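Local atomic coordinates of Cyclo(L-tyrosyl-L-tyrosyl) synthase (Mycobacterium tuberculosis, PDB entry 2X9Q), a protein that probably catalyses the ATP-independent formation of cyclo(L-tyrosyl-L-tyrosyl) from two molecules of tyrosyl-tRNA, an early step on the route to mycocyclosin. Residues F64-F69 with G103-T108; G80-I85 with A242-P247; Q201-R206 with L257-M262; L236-P241 with E261-R266. All coordinates share one frame; numbering follows the deposited sequence.

Contact 1: residues F64-F69 with G103-T108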
# COMPACT_ATOMS: atom_id res chain seq x y z
N PHE A 64 13.92 7.51 -9.63
CA PHE A 64 12.48 7.70 -9.33
C PHE A 64 12.07 9.16 -9.08
O PHE A 64 12.85 9.92 -8.57
CB PHE A 64 12.14 6.87 -8.06
CG PHE A 64 12.16 5.39 -8.36
CD1 PHE A 64 13.25 4.63 -8.03
CD2 PHE A 64 11.13 4.82 -9.07
CE1 PHE A 64 13.30 3.24 -8.40
CE2 PHE A 64 11.14 3.43 -9.42
CZ PHE A 64 12.23 2.66 -9.08
N LEU A 65 10.85 9.51 -9.40
CA LEU A 65 10.35 10.77 -8.92
C LEU A 65 9.56 10.40 -7.65
O LEU A 65 8.71 9.48 -7.70
CB LEU A 65 9.45 11.39 -9.97
CG LEU A 65 10.12 11.68 -11.35
CD1 LEU A 65 9.10 12.13 -12.35
CD2 LEU A 65 11.24 12.75 -11.33
N VAL A 66 9.90 11.02 -6.52
CA VAL A 66 9.20 10.76 -5.25
C VAL A 66 8.32 12.01 -4.95
O VAL A 66 8.84 13.14 -4.77
CB VAL A 66 10.19 10.53 -4.09
CG1 VAL A 66 9.51 10.30 -2.66
CG2 VAL A 66 11.12 9.44 -4.45
N ARG A 67 7.03 11.79 -4.87
CA ARG A 67 6.05 12.85 -4.61
C ARG A 67 5.28 12.57 -3.31
O ARG A 67 4.23 11.82 -3.30
CB ARG A 67 5.14 13.04 -5.81
CG ARG A 67 4.26 14.32 -5.63
CD ARG A 67 3.41 14.69 -6.85
NE ARG A 67 2.55 13.59 -7.35
CZ ARG A 67 1.39 13.15 -6.80
NH1 ARG A 67 0.88 13.70 -5.68
NH2 ARG A 67 0.69 12.18 -7.41
N PRO A 68 5.74 13.19 -2.21
CA PRO A 68 4.97 13.02 -0.97
C PRO A 68 3.56 13.61 -1.12
O PRO A 68 3.37 14.63 -1.78
CB PRO A 68 5.80 13.77 0.10
CG PRO A 68 7.26 13.84 -0.56
CD PRO A 68 6.90 14.10 -2.03
N PHE A 69 2.61 12.94 -0.50
CA PHE A 69 1.22 13.31 -0.70
C PHE A 69 0.87 14.66 0.00
O PHE A 69 0.16 15.43 -0.60
CB PHE A 69 0.27 12.22 -0.18
CG PHE A 69 -1.16 12.44 -0.57
CD1 PHE A 69 -1.58 12.22 -1.90
CD2 PHE A 69 -2.09 12.81 0.39
CE1 PHE A 69 -2.90 12.40 -2.28
CE2 PHE A 69 -3.46 13.03 0.05
CZ PHE A 69 -3.87 12.78 -1.30
N GLY A 103 14.35 -1.37 -4.54
CA GLY A 103 15.12 -1.81 -3.39
C GLY A 103 16.41 -0.94 -3.24
O GLY A 103 16.76 -0.56 -2.11
N LEU A 104 17.07 -0.61 -4.33
CA LEU A 104 18.27 0.28 -4.24
C LEU A 104 17.86 1.72 -3.79
O LEU A 104 18.51 2.32 -2.97
CB LEU A 104 18.94 0.37 -5.61
CG LEU A 104 19.70 -0.94 -5.98
CD1 LEU A 104 20.03 -1.01 -7.49
CD2 LEU A 104 20.92 -1.17 -5.04
N TRP A 105 16.76 2.23 -4.37
CA TRP A 105 16.21 3.55 -4.00
C TRP A 105 15.90 3.50 -2.53
O TRP A 105 16.30 4.40 -1.80
CB TRP A 105 14.93 3.90 -4.76
CG TRP A 105 14.17 5.05 -4.14
CD1 TRP A 105 14.50 6.38 -4.23
CD2 TRP A 105 12.98 4.98 -3.34
NE1 TRP A 105 13.61 7.12 -3.51
CE2 TRP A 105 12.67 6.29 -2.94
CE3 TRP A 105 12.13 3.92 -2.91
CZ2 TRP A 105 11.54 6.59 -2.17
CZ3 TRP A 105 11.03 4.23 -2.09
CH2 TRP A 105 10.75 5.54 -1.74
N GLY A 106 15.24 2.43 -2.07
CA GLY A 106 14.86 2.31 -0.65
C GLY A 106 16.04 2.30 0.33
O GLY A 106 16.00 2.98 1.40
N LEU A 107 17.07 1.52 0.01
CA LEU A 107 18.17 1.43 0.92
C LEU A 107 19.01 2.70 0.90
O LEU A 107 19.65 3.00 1.90
CB LEU A 107 19.06 0.23 0.57
CG LEU A 107 18.48 -1.14 0.94
CD1 LEU A 107 19.33 -2.26 0.40
CD2 LEU A 107 18.19 -1.32 2.39
N THR A 108 19.02 3.42 -0.20
CA THR A 108 19.69 4.72 -0.24
C THR A 108 18.97 5.74 0.67
O THR A 108 19.65 6.61 1.25
CB THR A 108 19.81 5.23 -1.66
OG1 THR A 108 20.51 4.22 -2.39
CG2 THR A 108 20.58 6.65 -1.74
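W105, on helix 96-109, reaches strand 64-68, where it meets F64 and V66. Its first torsion (chi1 164°) sets CG anti to the backbone N, which carries the indole off the helix and across to the strand. The contact starts at the root of that side chain. W105 CB lies 3.7 Å from F64 CD1, with F64 CE1 a little farther off. The two aromatic groups form an offset edge-to-face pair, with the edge of F64 turned to the face of the indole. The centroids of the F64 ring and the five-membered ring of W105 are 5.6 Å apart, and their planes meet at 61°.

Helix 96-109 is the crossover between the parallel strands 82-87 and 112-117, a beta-alpha-beta unit of the Rossmann-like fold of the HUP clan. Strand 64-68 runs antiparallel to its neighbours in the same sheet.

Farther out along the indole, V66 takes over from F64. V66 CG2 is 3.5 Å from W105 NE1 and 3.7 Å from W105 CZ2. The approach to NE1 is packing, because that nitrogen makes its hydrogen bond with Q61 OE1. F110 adds a second edge-to-face partner for W105.

Contact 2: residues G80-I85 with A242-P247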
# COMPACT_ATOMS: atom_id res chain seq x y z
N GLY A 80 13.65 9.66 6.77
CA GLY A 80 14.40 8.46 6.32
C GLY A 80 14.39 7.32 7.32
O GLY A 80 15.39 6.54 7.40
N ASP A 81 13.32 7.17 8.12
CA ASP A 81 13.33 6.03 9.02
C ASP A 81 12.97 4.73 8.29
O ASP A 81 13.67 3.68 8.46
CB ASP A 81 12.37 6.16 10.19
CG ASP A 81 12.74 7.35 11.09
OD1 ASP A 81 13.88 7.33 11.56
OD2 ASP A 81 11.94 8.27 11.30
N HIS A 82 11.85 4.79 7.54
CA HIS A 82 11.24 3.53 7.07
C HIS A 82 10.39 3.75 5.87
O HIS A 82 9.73 4.81 5.74
CB HIS A 82 10.43 2.87 8.18
CG HIS A 82 9.91 1.51 7.78
ND1 HIS A 82 8.65 1.33 7.25
CD2 HIS A 82 10.54 0.29 7.71
CE1 HIS A 82 8.49 0.05 6.93
NE2 HIS A 82 9.61 -0.61 7.23
N ALA A 83 10.44 2.82 4.92
CA ALA A 83 9.46 2.80 3.83
C ALA A 83 8.79 1.42 3.73
O ALA A 83 9.45 0.35 3.85
CB ALA A 83 10.08 3.23 2.48
N VAL A 84 7.49 1.44 3.45
CA VAL A 84 6.80 0.26 2.87
C VAL A 84 6.73 0.48 1.36
O VAL A 84 6.24 1.49 0.90
CB VAL A 84 5.35 0.15 3.42
CG1 VAL A 84 4.55 -1.04 2.69
CG2 VAL A 84 5.43 -0.14 4.95
N ILE A 85 7.22 -0.51 0.61
CA ILE A 85 7.07 -0.58 -0.83
C ILE A 85 6.03 -1.69 -1.07
O ILE A 85 6.37 -2.87 -0.95
CB ILE A 85 8.42 -0.94 -1.44
CG1 ILE A 85 9.41 0.24 -1.07
CG2 ILE A 85 8.39 -0.92 -3.00
CD1 ILE A 85 10.79 0.10 -1.76
N ALA A 242 3.19 1.79 14.44
CA ALA A 242 2.61 0.84 15.40
C ALA A 242 2.81 -0.61 15.02
O ALA A 242 3.12 -1.43 15.87
CB ALA A 242 1.11 1.08 15.64
N ILE A 243 2.68 -0.94 13.75
CA ILE A 243 2.67 -2.35 13.37
C ILE A 243 4.13 -2.89 13.34
O ILE A 243 4.36 -4.03 13.75
CB ILE A 243 2.05 -2.43 11.96
CG1 ILE A 243 0.54 -2.04 12.08
CG2 ILE A 243 2.34 -3.83 11.29
CD1 ILE A 243 -0.13 -1.79 10.66
N LEU A 244 5.05 -2.10 12.81
CA LEU A 244 6.45 -2.53 12.61
C LEU A 244 7.42 -2.00 13.68
O LEU A 244 8.57 -2.35 13.66
CB LEU A 244 6.94 -2.13 11.22
CG LEU A 244 6.25 -2.91 10.07
CD1 LEU A 244 6.79 -2.43 8.74
CD2 LEU A 244 6.50 -4.42 10.26
N GLY A 245 6.95 -1.12 14.58
CA GLY A 245 7.80 -0.51 15.62
C GLY A 245 8.92 0.34 15.07
O GLY A 245 10.06 0.17 15.53
N VAL A 246 8.66 1.23 14.09
CA VAL A 246 9.68 2.09 13.52
C VAL A 246 9.24 3.55 13.90
O VAL A 246 8.11 3.73 14.31
CB VAL A 246 9.78 1.92 11.99
CG1 VAL A 246 10.39 0.48 11.68
CG2 VAL A 246 8.37 2.11 11.36
N PRO A 247 10.16 4.52 13.88
CA PRO A 247 9.78 5.87 14.35
C PRO A 247 8.75 6.56 13.44
O PRO A 247 7.85 7.28 13.92
CB PRO A 247 11.15 6.67 14.31
CG PRO A 247 12.18 5.54 14.62
CD PRO A 247 11.65 4.32 13.86
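H82, at the start of strand 82-87, and D81 just before it pack against the chain that leaves helix 220-244 through L244, V246 and P247 on its way to strand 249-253. These two strands are parallel neighbours in the Rossmann-like sheet. The contact therefore joins the beginning of one strand to the approach to the next. G245, with positive phi, is the first residue to leave helical backbone angles, and it turns the chain between L244 and V246.

H82 is the centre of the contact. Its CG is anti to the backbone N (chi1 -174°), which swings the imidazole toward the helix end. L244 CD1 touches the far part of the ring, 3.5 Å from H82 CE1 and 3.7 Å from H82 NE2. V246 fills in nearer the backbone. V246 CG2 is 3.9 Å from H82 CB, and V246 CG1 is 4.0 Å from H82 CD2. Both L244 and V246 cross the histidine side chain at about a right angle.

Nearer the surface, the D81 carboxylate lies against the P247 ring. D81 OD2 is 3.5 Å from P247 CB, and D81 OD1 is 3.9 Å from P247 CG. D81 OD2 also hydrogen-bonds to S248 OG.

No hydrogen bond joins the two segments, and the contact rests on packing. The polar ends look to other partners. H82 NE2 bonds to D114 OD2 and H82 ND1 to S249 OG, which should fix the rotation of the ring. The D114 carboxylate may also favour a positively charged imidazole.

Contact 3: residues Q201-R206 with L257-M262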
# COMPACT_ATOMS: atom_id res chain seq x y z
N GLN A 201 -16.97 4.59 -0.46
CA GLN A 201 -17.48 3.90 -1.69
C GLN A 201 -17.25 4.75 -2.92
O GLN A 201 -16.96 4.19 -3.98
CB GLN A 201 -19.00 3.65 -1.74
CG GLN A 201 -19.55 2.77 -0.74
CD GLN A 201 -19.39 1.30 -1.12
OE1 GLN A 201 -19.38 0.88 -2.32
NE2 GLN A 201 -19.26 0.51 -0.08
N ASP A 202 -17.40 6.10 -2.80
CA ASP A 202 -17.16 6.93 -3.94
C ASP A 202 -15.69 6.73 -4.36
O ASP A 202 -15.37 6.65 -5.55
CB ASP A 202 -17.41 8.44 -3.65
CG ASP A 202 -17.58 9.23 -4.94
OD1 ASP A 202 -18.56 8.94 -5.68
OD2 ASP A 202 -16.75 10.12 -5.23
N LEU A 203 -14.78 6.77 -3.37
CA LEU A 203 -13.31 6.61 -3.63
C LEU A 203 -13.05 5.22 -4.23
O LEU A 203 -12.32 5.12 -5.16
CB LEU A 203 -12.51 6.85 -2.31
CG LEU A 203 -12.46 8.34 -1.91
CD1 LEU A 203 -11.85 8.60 -0.54
CD2 LEU A 203 -11.80 9.31 -2.94
N VAL A 204 -13.76 4.18 -3.81
CA VAL A 204 -13.60 2.91 -4.47
C VAL A 204 -14.04 2.96 -5.92
O VAL A 204 -13.33 2.45 -6.76
CB VAL A 204 -14.32 1.81 -3.70
CG1 VAL A 204 -14.67 0.56 -4.56
CG2 VAL A 204 -13.42 1.44 -2.46
N ARG A 205 -15.23 3.53 -6.22
CA ARG A 205 -15.74 3.58 -7.59
C ARG A 205 -14.80 4.41 -8.45
O ARG A 205 -14.56 4.02 -9.60
CB ARG A 205 -17.17 4.13 -7.68
CG ARG A 205 -18.18 3.22 -7.00
CD ARG A 205 -19.56 3.91 -6.81
NE ARG A 205 -20.47 2.95 -6.16
CZ ARG A 205 -21.45 3.23 -5.33
NH1 ARG A 205 -21.70 4.49 -4.94
NH2 ARG A 205 -22.18 2.21 -4.84
N ARG A 206 -14.25 5.52 -7.92
CA ARG A 206 -13.30 6.30 -8.72
C ARG A 206 -12.08 5.42 -9.10
O ARG A 206 -11.66 5.37 -10.25
CB ARG A 206 -12.76 7.54 -8.02
CG ARG A 206 -13.68 8.79 -7.97
CD ARG A 206 -14.52 9.08 -9.21
NE ARG A 206 -15.92 9.08 -8.77
CZ ARG A 206 -16.87 8.21 -9.14
NH1 ARG A 206 -18.10 8.33 -8.63
NH2 ARG A 206 -16.59 7.25 -10.05
N LEU A 257 -2.84 6.18 -3.21
CA LEU A 257 -3.80 5.34 -2.54
C LEU A 257 -5.23 5.91 -2.73
O LEU A 257 -5.43 7.12 -2.58
CB LEU A 257 -3.43 5.44 -1.07
CG LEU A 257 -4.35 4.73 -0.11
CD1 LEU A 257 -4.03 3.21 -0.32
CD2 LEU A 257 -4.12 5.31 1.36
N PRO A 258 -6.24 5.03 -3.01
CA PRO A 258 -7.61 5.53 -3.19
C PRO A 258 -8.19 6.26 -1.95
O PRO A 258 -8.93 7.25 -2.13
CB PRO A 258 -8.45 4.26 -3.43
CG PRO A 258 -7.42 3.26 -4.03
CD PRO A 258 -6.15 3.57 -3.18
N LEU A 259 -7.81 5.86 -0.75
CA LEU A 259 -8.30 6.53 0.45
C LEU A 259 -7.40 7.70 0.93
O LEU A 259 -7.71 8.33 1.97
CB LEU A 259 -8.47 5.53 1.57
CG LEU A 259 -9.56 4.47 1.27
CD1 LEU A 259 -9.75 3.82 2.55
CD2 LEU A 259 -10.98 5.06 0.82
N ALA A 260 -6.30 7.96 0.22
CA ALA A 260 -5.39 9.06 0.64
C ALA A 260 -6.05 10.37 0.97
O ALA A 260 -5.70 11.00 1.96
CB ALA A 260 -4.26 9.29 -0.38
N GLU A 261 -7.03 10.78 0.18
CA GLU A 261 -7.70 12.02 0.35
C GLU A 261 -8.37 12.11 1.69
O GLU A 261 -8.58 13.22 2.23
CB GLU A 261 -8.74 12.14 -0.83
CG GLU A 261 -9.64 13.31 -0.71
CD GLU A 261 -10.73 13.25 -1.83
OE1 GLU A 261 -10.37 13.45 -2.98
OE2 GLU A 261 -11.91 12.97 -1.51
N MSE A 262 -8.78 10.98 2.26
CA MSE A 262 -9.34 10.97 3.61
C MSE A 262 -8.25 10.80 4.71
O MSE A 262 -8.19 11.57 5.70
CB MSE A 262 -10.33 9.80 3.78
CG MSE A 262 -10.91 9.73 5.15
SE MSE A 262 -12.18 8.27 5.31
CE MSE A 262 -13.60 9.04 4.13
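L203, on helix 194-210, presses into the turn P258-L259 that leads into the short helix 260-263. That turn is a type I beta turn from L257 to A260, held by a backbone bond from A260 N to L257 O. The contact thus ties a long helix of the synthase to the loop that follows strand 249-253 of the Rossmann-like sheet.

L203 carries most of the contact. In its apolar part, L203 CD1 and L259 CD2 are 3.9 Å apart, and L203 CB is as close to the same methyl. The L259 side chain is about 4 Å from that of I230, a probable substrate-binding residue, so this packing lies close to the probable substrate site.

Carbon-to-oxygen packing makes up the rest. The L203 side chain gathers around the carbonyl of P258. Its CG is anti to its own carbonyl carbon (chi1 -74°), which directs it to the turn. Both methyls, CD1 and CD2 of L203, then lie 3.6 Å from P258 O. E261 comes alongside, with its OE2 3.9 Å from L203 CD2.

Charged groups lie nearby. D202 OD2 and E261 OE2, of like charge, stay 6.7 Å apart. R206 forms a salt bridge with D202 along its own helix. Its hydrogen bond, from R206 NH1 to D202 OD1, is 3.0 Å long but bent to 129° and weak.

Contact 4: residues L236-P241 with E261-R266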
# COMPACT_ATOMS: atom_id res chain seq x y z
N LEU A 236 -1.48 -0.47 7.22
CA LEU A 236 -0.14 -0.00 6.84
C LEU A 236 -0.15 1.40 6.31
O LEU A 236 0.92 2.13 6.37
CB LEU A 236 0.53 -0.93 5.83
CG LEU A 236 1.03 -2.32 6.34
CD1 LEU A 236 1.81 -2.96 5.18
CD2 LEU A 236 1.96 -2.33 7.50
N PHE A 237 -1.31 1.83 5.80
CA PHE A 237 -1.44 3.25 5.39
C PHE A 237 -1.80 4.16 6.54
O PHE A 237 -1.72 5.33 6.36
CB PHE A 237 -2.43 3.45 4.22
CG PHE A 237 -1.87 3.02 2.96
CD1 PHE A 237 -1.04 3.91 2.20
CD2 PHE A 237 -2.06 1.70 2.51
CE1 PHE A 237 -0.48 3.51 0.95
CE2 PHE A 237 -1.49 1.22 1.28
CZ PHE A 237 -0.69 2.13 0.47
N LEU A 238 -2.29 3.59 7.66
CA LEU A 238 -2.70 4.34 8.87
C LEU A 238 -1.54 4.43 9.87
O LEU A 238 -1.27 5.53 10.44
CB LEU A 238 -3.88 3.61 9.56
CG LEU A 238 -5.18 3.69 8.71
CD1 LEU A 238 -6.20 2.65 9.25
CD2 LEU A 238 -5.73 5.15 8.84
N ASP A 239 -0.87 3.31 10.10
CA ASP A 239 0.08 3.26 11.25
C ASP A 239 1.11 2.15 11.18
O ASP A 239 1.19 1.32 12.12
CB ASP A 239 -0.69 3.19 12.58
CG ASP A 239 0.13 3.80 13.75
OD1 ASP A 239 1.40 4.04 13.60
OD2 ASP A 239 -0.45 4.12 14.81
N THR A 240 1.91 2.17 10.12
CA THR A 240 3.06 1.29 10.02
C THR A 240 3.99 1.44 11.25
O THR A 240 4.50 0.43 11.77
CB THR A 240 3.85 1.54 8.72
OG1 THR A 240 3.03 1.17 7.59
CG2 THR A 240 5.18 0.70 8.65
N PRO A 241 4.19 2.67 11.78
CA PRO A 241 5.00 2.73 13.04
C PRO A 241 4.49 1.84 14.17
O PRO A 241 5.31 1.16 14.83
CB PRO A 241 4.87 4.24 13.44
CG PRO A 241 4.98 4.85 12.08
CD PRO A 241 3.87 4.02 11.29
N GLU A 261 -7.03 10.78 0.18
CA GLU A 261 -7.70 12.02 0.35
C GLU A 261 -8.37 12.11 1.69
O GLU A 261 -8.58 13.22 2.23
CB GLU A 261 -8.74 12.14 -0.83
CG GLU A 261 -9.64 13.31 -0.71
CD GLU A 261 -10.73 13.25 -1.83
OE1 GLU A 261 -10.37 13.45 -2.98
OE2 GLU A 261 -11.91 12.97 -1.51
N MSE A 262 -8.78 10.98 2.26
CA MSE A 262 -9.34 10.97 3.61
C MSE A 262 -8.25 10.80 4.71
O MSE A 262 -8.19 11.57 5.70
CB MSE A 262 -10.33 9.80 3.78
CG MSE A 262 -10.91 9.73 5.15
SE MSE A 262 -12.18 8.27 5.31
CE MSE A 262 -13.60 9.04 4.13
N LEU A 263 -7.40 9.76 4.55
CA LEU A 263 -6.48 9.35 5.64
C LEU A 263 -5.43 10.42 5.95
O LEU A 263 -4.98 10.54 7.11
CB LEU A 263 -5.73 8.09 5.24
CG LEU A 263 -6.56 6.85 4.85
CD1 LEU A 263 -5.65 5.60 4.94
CD2 LEU A 263 -7.77 6.76 5.74
N TYR A 264 -5.03 11.17 4.92
CA TYR A 264 -4.00 12.24 5.09
C TYR A 264 -4.58 13.69 5.08
O TYR A 264 -3.86 14.65 4.78
CB TYR A 264 -2.82 12.10 4.02
CG TYR A 264 -2.26 10.68 4.06
CD1 TYR A 264 -1.41 10.27 5.11
CD2 TYR A 264 -2.62 9.72 3.09
CE1 TYR A 264 -0.99 8.93 5.22
CE2 TYR A 264 -2.17 8.41 3.19
CZ TYR A 264 -1.39 8.02 4.27
OH TYR A 264 -0.90 6.75 4.32
N ALA A 265 -5.86 13.83 5.41
CA ALA A 265 -6.53 15.10 5.24
C ALA A 265 -6.41 15.89 6.54
O ALA A 265 -6.42 15.28 7.65
CB ALA A 265 -8.06 14.83 4.98
N ARG A 266 -6.59 17.22 6.42
CA ARG A 266 -6.94 18.07 7.59
C ARG A 266 -8.30 17.66 8.12
O ARG A 266 -8.95 16.76 7.57
CB ARG A 266 -6.98 19.54 7.10
CG ARG A 266 -5.56 20.06 6.67
CD ARG A 266 -4.53 19.67 7.76
NE ARG A 266 -3.18 20.30 7.59
CZ ARG A 266 -2.07 19.91 8.21
NH1 ARG A 266 -2.11 18.93 9.16
NH2 ARG A 266 -0.90 20.50 7.92
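Y264 lays its hydroxyl at the edge of the F237 ring, near the ring plane, with Y264 OH 3.5 Å from F237 CD1. The same hydroxyl gives a weak hydrogen bond to the backbone carbonyl of F237, with Y264 OH and F237 O 2.6 Å apart. F237 is on helix 220-244, and Y264 follows directly after the short helix 260-263. The two elements pack together in the Rossmann-like catalytic domain.

The bond falls where helix 220-244 is kinked. One turn on from F237 is P241, whose nitrogen has no hydrogen to give. The Y264 hydroxyl offers F237 O a donor, though a weak one, where P241 has none. The L263 CB lies over one face of the Y264 ring, offset toward the rim.

L263 makes the apolar half of the contact. Its CD1 sits 3.9 Å from F237 CB and 3.9 Å from L238 CD2, so one methyl serves both residues. L238 and L263 cross at about a right angle. The L263 CG is anti to its own carbonyl carbon (chi1 -57°), which directs the methyls at the kinked helix.

F237 is close to the probable active site. Its side chain is about 4 Å from that of E233, which may be critical to catalysis, and about 5 Å from that of Y253, a probable substrate-binding residue. N251 ND2 hydrogen-bonds to L236 O. Within the helix, T240 OG1 also donates to L236 O at 2.6 Å, in the carbonyl plane and on a lone pair.

How the contacts relate
From the N terminus, contact 1 closes first, bringing helix 96-109 back to strand 64-68. Contact 2 starts within that loop, at strand 82-87, and closes at the end of helix 220-244, so the two cross. They touch where W105 packs on I85. Contact 3 opens at helix 194-210 and contact 4 at helix 220-244, both before contact 2 closes, so each crosses it. Both end around helix 260-263, sharing E261 and M262. L257 bridges them by packing on F237 and L263. Contact 1 precedes both, yet F69 touches A260 and Y264. Contacts 1 and 2 join the sheet to helices 96-109 and 220-244, contacts 3 and 4 the 257-266 region to helices 194-210 and 220-244.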